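Local coordinates for GTPase activator-like protein (Chaetomium thermophilum, PDB 5HIU) that forms the elongated, all-helical N-terminal part of TSC2, a protein that as a whole probably acts as a GTPase activator, at residues V354-F366 with W382-K395. Residues are numbered along the deposited sequence; the frame is centred on the assembly and turned at random.
Sequences VATEILRLINSLF and WEPIFDVAAQCATK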
loop_
_atom_site.group_PDB
_atom_site.type_symbol
_atom_site.label_atom_id
_atom_site.label_comp_id
_atom_site.label_asym_id
_atom_site.label_seq_id
_atom_site.Cartn_x
_atom_site.Cartn_y
_atom_site.Cartn_z
ATOM N N VAL A 354 -7.611 11.100 -21.437
ATOM C CA VAL A 354 -8.805 10.933 -20.564
ATOM C C VAL A 354 -10.053 10.561 -21.361
ATOM O O VAL A 354 -10.731 9.572 -21.071
ATOM C CB VAL A 354 -9.140 12.211 -19.774
ATOM C CG1 VAL A 354 -10.538 12.139 -19.155
ATOM C CG2 VAL A 354 -8.091 12.456 -18.707
ATOM N N ALA A 355 -10.376 11.377 -22.347
ATOM C CA ALA A 355 -11.375 10.996 -23.301
ATOM C C ALA A 355 -11.086 9.573 -23.759
ATOM O O ALA A 355 -12.001 8.768 -23.849
ATOM C CB ALA A 355 -11.366 11.955 -24.489
ATOM N N THR A 356 -9.821 9.257 -24.039
ATOM C CA THR A 356 -9.451 7.892 -24.437
ATOM C C THR A 356 -9.874 6.845 -23.385
ATOM O O THR A 356 -10.320 5.753 -23.756
ATOM C CB THR A 356 -7.938 7.757 -24.737
ATOM O OG1 THR A 356 -7.540 8.763 -25.675
ATOM C CG2 THR A 356 -7.597 6.386 -25.326
ATOM N N GLU A 357 -9.742 7.178 -22.092
ATOM C CA GLU A 357 -10.113 6.256 -20.993
ATOM C C GLU A 357 -11.625 6.101 -20.855
ATOM O O GLU A 357 -12.135 4.975 -20.898
ATOM C CB GLU A 357 -9.495 6.682 -19.649
ATOM C CG GLU A 357 -7.990 6.495 -19.588
ATOM C CD GLU A 357 -7.562 5.070 -19.944
ATOM O OE1 GLU A 357 -7.671 4.150 -19.073
ATOM O OE2 GLU A 357 -7.108 4.867 -21.098
ATOM N N ILE A 358 -12.333 7.221 -20.710
ATOM C CA ILE A 358 -13.800 7.209 -20.758
ATOM C C ILE A 358 -14.274 6.206 -21.806
ATOM O O ILE A 358 -15.092 5.341 -21.520
ATOM C CB ILE A 358 -14.401 8.580 -21.128
ATOM C CG1 ILE A 358 -14.075 9.651 -20.074
ATOM C CG2 ILE A 358 -15.913 8.453 -21.285
ATOM C CD1 ILE A 358 -14.909 9.586 -18.808
ATOM N N LEU A 359 -13.737 6.340 -23.012
ATOM C CA LEU A 359 -14.051 5.446 -24.106
ATOM C C LEU A 359 -13.628 4.021 -23.798
ATOM O O LEU A 359 -14.396 3.087 -24.018
ATOM C CB LEU A 359 -13.370 5.894 -25.410
ATOM C CG LEU A 359 -13.899 7.120 -26.177
ATOM C CD1 LEU A 359 -13.214 7.251 -27.540
ATOM C CD2 LEU A 359 -15.409 7.050 -26.357
ATOM N N ARG A 360 -12.406 3.839 -23.316
ATOM C CA ARG A 360 -11.875 2.481 -23.111
ATOM C C ARG A 360 -12.763 1.698 -22.151
ATOM O O ARG A 360 -13.001 0.512 -22.344
ATOM C CB ARG A 360 -10.392 2.495 -22.669
ATOM C CG ARG A 360 -9.897 1.174 -22.063
ATOM C CD ARG A 360 -8.490 0.731 -22.450
ATOM N NE ARG A 360 -7.492 1.778 -22.215
ATOM C CZ ARG A 360 -6.611 2.212 -23.124
ATOM N NH1 ARG A 360 -6.548 1.673 -24.345
ATOM N NH2 ARG A 360 -5.765 3.186 -22.804
ATOM N N LEU A 361 -13.269 2.384 -21.142
ATOM C CA LEU A 361 -14.238 1.808 -20.212
ATOM C C LEU A 361 -15.476 1.372 -20.984
ATOM O O LEU A 361 -15.827 0.189 -21.005
ATOM C CB LEU A 361 -14.616 2.837 -19.131
ATOM C CG LEU A 361 -15.374 2.320 -17.914
ATOM C CD1 LEU A 361 -15.090 3.201 -16.717
ATOM C CD2 LEU A 361 -16.878 2.202 -18.139
ATOM N N ILE A 362 -16.091 2.330 -21.669
ATOM C CA ILE A 362 -17.296 2.071 -22.445
ATOM C C ILE A 362 -17.027 0.937 -23.428
ATOM O O ILE A 362 -17.841 0.039 -23.578
ATOM C CB ILE A 362 -17.814 3.341 -23.158
ATOM C CG1 ILE A 362 -18.229 4.409 -22.125
ATOM C CG2 ILE A 362 -19.018 3.015 -24.038
ATOM C CD1 ILE A 362 -18.563 5.760 -22.737
ATOM N N ASN A 363 -15.862 0.924 -24.047
ATOM C CA ASN A 363 -15.545 -0.171 -24.951
ATOM C C ASN A 363 -15.458 -1.521 -24.269
ATOM O O ASN A 363 -15.720 -2.535 -24.892
ATOM C CB ASN A 363 -14.254 0.102 -25.688
ATOM C CG ASN A 363 -14.483 0.838 -26.972
ATOM O OD1 ASN A 363 -15.289 0.410 -27.790
ATOM N ND2 ASN A 363 -13.784 1.950 -27.165
ATOM N N SER A 364 -15.088 -1.540 -22.998
ATOM C CA SER A 364 -15.027 -2.795 -22.269
ATOM C C SER A 364 -16.410 -3.246 -21.807
ATOM O O SER A 364 -16.600 -4.422 -21.477
ATOM C CB SER A 364 -14.113 -2.674 -21.058
ATOM O OG SER A 364 -14.667 -1.747 -20.152
ATOM N N LEU A 365 -17.357 -2.313 -21.747
ATOM C CA LEU A 365 -18.763 -2.646 -21.491
ATOM C C LEU A 365 -19.462 -3.335 -22.671
ATOM O O LEU A 365 -20.247 -4.248 -22.469
ATOM C CB LEU A 365 -19.543 -1.400 -21.125
ATOM C CG LEU A 365 -19.241 -0.820 -19.764
ATOM C CD1 LEU A 365 -20.131 0.392 -19.576
ATOM C CD2 LEU A 365 -19.459 -1.823 -18.636
ATOM N N PHE A 366 -19.197 -2.890 -23.893
ATOM C CA PHE A 366 -19.858 -3.461 -25.046
ATOM C C PHE A 366 -19.182 -4.736 -25.522
ATOM O O PHE A 366 -19.800 -5.538 -26.226
ATOM C CB PHE A 366 -19.941 -2.443 -26.177
ATOM C CG PHE A 366 -20.976 -1.383 -25.954
ATOM C CD1 PHE A 366 -22.291 -1.593 -26.334
ATOM C CD2 PHE A 366 -20.637 -0.180 -25.368
ATOM C CE1 PHE A 366 -23.252 -0.620 -26.121
ATOM C CE2 PHE A 366 -21.589 0.796 -25.156
ATOM C CZ PHE A 366 -22.901 0.579 -25.531
ATOM N N TRP A 382 -29.516 2.781 -24.101
ATOM C CA TRP A 382 -28.110 3.021 -24.431
ATOM C C TRP A 382 -27.812 4.440 -24.920
ATOM O O TRP A 382 -26.638 4.785 -25.107
ATOM C CB TRP A 382 -27.607 1.986 -25.459
ATOM C CG TRP A 382 -27.491 0.579 -24.919
ATOM C CD1 TRP A 382 -27.672 0.182 -23.624
ATOM C CD2 TRP A 382 -27.114 -0.603 -25.649
ATOM N NE1 TRP A 382 -27.461 -1.169 -23.511
ATOM C CE2 TRP A 382 -27.120 -1.677 -24.739
ATOM C CE3 TRP A 382 -26.788 -0.858 -26.983
ATOM C CZ2 TRP A 382 -26.817 -2.984 -25.113
ATOM C CZ3 TRP A 382 -26.492 -2.168 -27.355
ATOM C CH2 TRP A 382 -26.511 -3.213 -26.414
ATOM N N GLU A 383 -28.852 5.255 -25.123
ATOM C CA GLU A 383 -28.662 6.659 -25.514
ATOM C C GLU A 383 -27.792 7.386 -24.502
ATOM O O GLU A 383 -26.789 8.000 -24.879
ATOM C CB GLU A 383 -29.996 7.407 -25.674
ATOM C CG GLU A 383 -29.833 8.907 -25.930
ATOM C CD GLU A 383 -31.028 9.529 -26.648
ATOM O OE1 GLU A 383 -30.915 9.842 -27.859
ATOM O OE2 GLU A 383 -32.087 9.705 -26.004
ATOM N N PRO A 384 -28.155 7.306 -23.211
ATOM C CA PRO A 384 -27.345 8.061 -22.266
ATOM C C PRO A 384 -25.860 7.779 -22.472
ATOM O O PRO A 384 -25.082 8.728 -22.634
ATOM C CB PRO A 384 -27.840 7.570 -20.896
ATOM C CG PRO A 384 -29.198 6.985 -21.151
ATOM C CD PRO A 384 -29.123 6.420 -22.534
ATOM N N ILE A 385 -25.488 6.492 -22.525
ATOM C CA ILE A 385 -24.079 6.091 -22.681
ATOM C C ILE A 385 -23.541 6.508 -24.020
ATOM O O ILE A 385 -22.414 6.978 -24.113
ATOM C CB ILE A 385 -23.856 4.572 -22.523
ATOM C CG1 ILE A 385 -24.125 4.178 -21.084
ATOM C CG2 ILE A 385 -22.405 4.188 -22.824
ATOM C CD1 ILE A 385 -24.114 2.692 -20.825
ATOM N N PHE A 386 -24.344 6.336 -25.059
ATOM C CA PHE A 386 -23.925 6.745 -26.395
ATOM C C PHE A 386 -23.676 8.253 -26.480
ATOM O O PHE A 386 -22.859 8.699 -27.289
ATOM C CB PHE A 386 -24.953 6.319 -27.444
ATOM C CG PHE A 386 -24.844 4.879 -27.863
ATOM C CD1 PHE A 386 -23.608 4.314 -28.167
ATOM C CD2 PHE A 386 -25.983 4.093 -27.992
ATOM C CE1 PHE A 386 -23.512 2.991 -28.566
ATOM C CE2 PHE A 386 -25.891 2.770 -28.388
ATOM C CZ PHE A 386 -24.656 2.216 -28.678
ATOM N N ASP A 387 -24.372 9.032 -25.650
ATOM C CA ASP A 387 -24.209 10.487 -25.660
ATOM C C ASP A 387 -22.866 10.865 -25.047
ATOM O O ASP A 387 -22.177 11.744 -25.574
ATOM C CB ASP A 387 -25.372 11.196 -24.943
ATOM N N VAL A 388 -22.487 10.184 -23.959
ATOM C CA VAL A 388 -21.141 10.330 -23.391
ATOM C C VAL A 388 -20.103 9.933 -24.431
ATOM O O VAL A 388 -19.160 10.680 -24.707
ATOM C CB VAL A 388 -20.906 9.463 -22.141
ATOM C CG1 VAL A 388 -19.460 9.602 -21.679
ATOM C CG2 VAL A 388 -21.845 9.847 -21.004
ATOM N N ALA A 389 -20.284 8.754 -25.010
ATOM C CA ALA A 389 -19.327 8.244 -25.971
ATOM C C ALA A 389 -19.007 9.281 -27.013
ATOM O O ALA A 389 -17.846 9.451 -27.368
ATOM C CB ALA A 389 -19.852 6.989 -26.637
ATOM N N ALA A 390 -20.041 9.977 -27.488
ATOM C CA ALA A 390 -19.903 10.964 -28.562
ATOM C C ALA A 390 -19.122 12.178 -28.095
ATOM O O ALA A 390 -18.249 12.675 -28.805
ATOM C CB ALA A 390 -21.273 11.388 -29.072
ATOM N N GLN A 391 -19.429 12.640 -26.891
ATOM C CA GLN A 391 -18.671 13.722 -26.278
ATOM C C GLN A 391 -17.160 13.447 -26.283
ATOM O O GLN A 391 -16.377 14.373 -26.465
ATOM C CB GLN A 391 -19.163 13.969 -24.854
ATOM C CG GLN A 391 -18.711 15.298 -24.278
ATOM C CD GLN A 391 -19.780 15.971 -23.441
ATOM O OE1 GLN A 391 -20.892 15.463 -23.308
ATOM N NE2 GLN A 391 -19.451 17.127 -22.877
ATOM N N CYS A 392 -16.753 12.188 -26.108
ATOM C CA CYS A 392 -15.332 11.807 -26.225
ATOM C C CYS A 392 -14.814 11.870 -27.661
ATOM O O CYS A 392 -13.601 11.848 -27.884
ATOM C CB CYS A 392 -15.085 10.387 -25.694
ATOM S SG CYS A 392 -15.861 10.039 -24.112
ATOM N N ALA A 393 -15.733 11.892 -28.626
ATOM C CA ALA A 393 -15.396 12.123 -30.030
ATOM C C ALA A 393 -15.113 13.602 -30.308
ATOM O O ALA A 393 -14.503 13.936 -31.327
ATOM C CB ALA A 393 -16.510 11.609 -30.935
ATOM N N THR A 394 -15.561 14.479 -29.406
ATOM C CA THR A 394 -15.207 15.901 -29.468
ATOM C C THR A 394 -13.710 16.084 -29.245
ATOM O O THR A 394 -13.110 17.035 -29.729
ATOM C CB THR A 394 -15.932 16.754 -28.403
ATOM O OG1 THR A 394 -15.549 16.322 -27.091
ATOM C CG2 THR A 394 -17.447 16.678 -28.553
ATOM N N LYS A 395 -13.110 15.172 -28.498
ATOM C CA LYS A 395 -11.677 15.191 -28.293
ATOM C C LYS A 395 -10.951 14.314 -29.317
ATOM O O LYS A 395 -9.936 13.709 -29.012
ATOM C CB LYS A 395 -11.369 14.775 -26.854
ATOM C CG LYS A 395 -12.152 15.567 -25.810
ATOM C CD LYS A 395 -11.874 17.053 -25.941
ATOM C CE LYS A 395 -12.657 17.890 -24.949
ATOM N NZ LYS A 395 -12.334 19.337 -25.137
#
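Phe-366 points the edge of its ring at one face of Trp-382 at the wide end of an antiparallel helix pair in the alpha-solenoid of the TSC2 N-terminus. The axes of helices 354-366 and 383-391 run at 148° to each other, and CA separations shrink from 10.5 Å between Phe-366 and Trp-382 to 5.0 Å between Ala-355 and Cys-392; the three rings lie where the backbones are far apart. The T-shaped assignment rests on ring planes at 86°: CE1 of Phe-366 stands over the indole face, offset toward the rim and 3.6 Å from CE3 of Trp-382, which lies near the phenyl plane. Phe-386 completes the aromatic cluster differently: its plane lies only 18° from that of Phe-366, but the two rings are so displaced that little of one lies over the other; Phe-386 also stacks with Phe-454. The indole is further tethered by NE1, hydrogen-bonded to Leu-377 O. Midway, Ile-362 and Ile-385 run antiparallel alongside each other, their CG2 methyls 3.8 Å apart. In both, CG1 lies beside the backbone N, which leaves CG2 anti to it and turned toward its counterpart, while CD1 of Ile-362 reaches Val-388 and Ala-389. At the narrow end Cys-392 sits between two side chains: SG lies against CG2 of Ile-358, and its CB is 3.4 Å from CD2 of Leu-359.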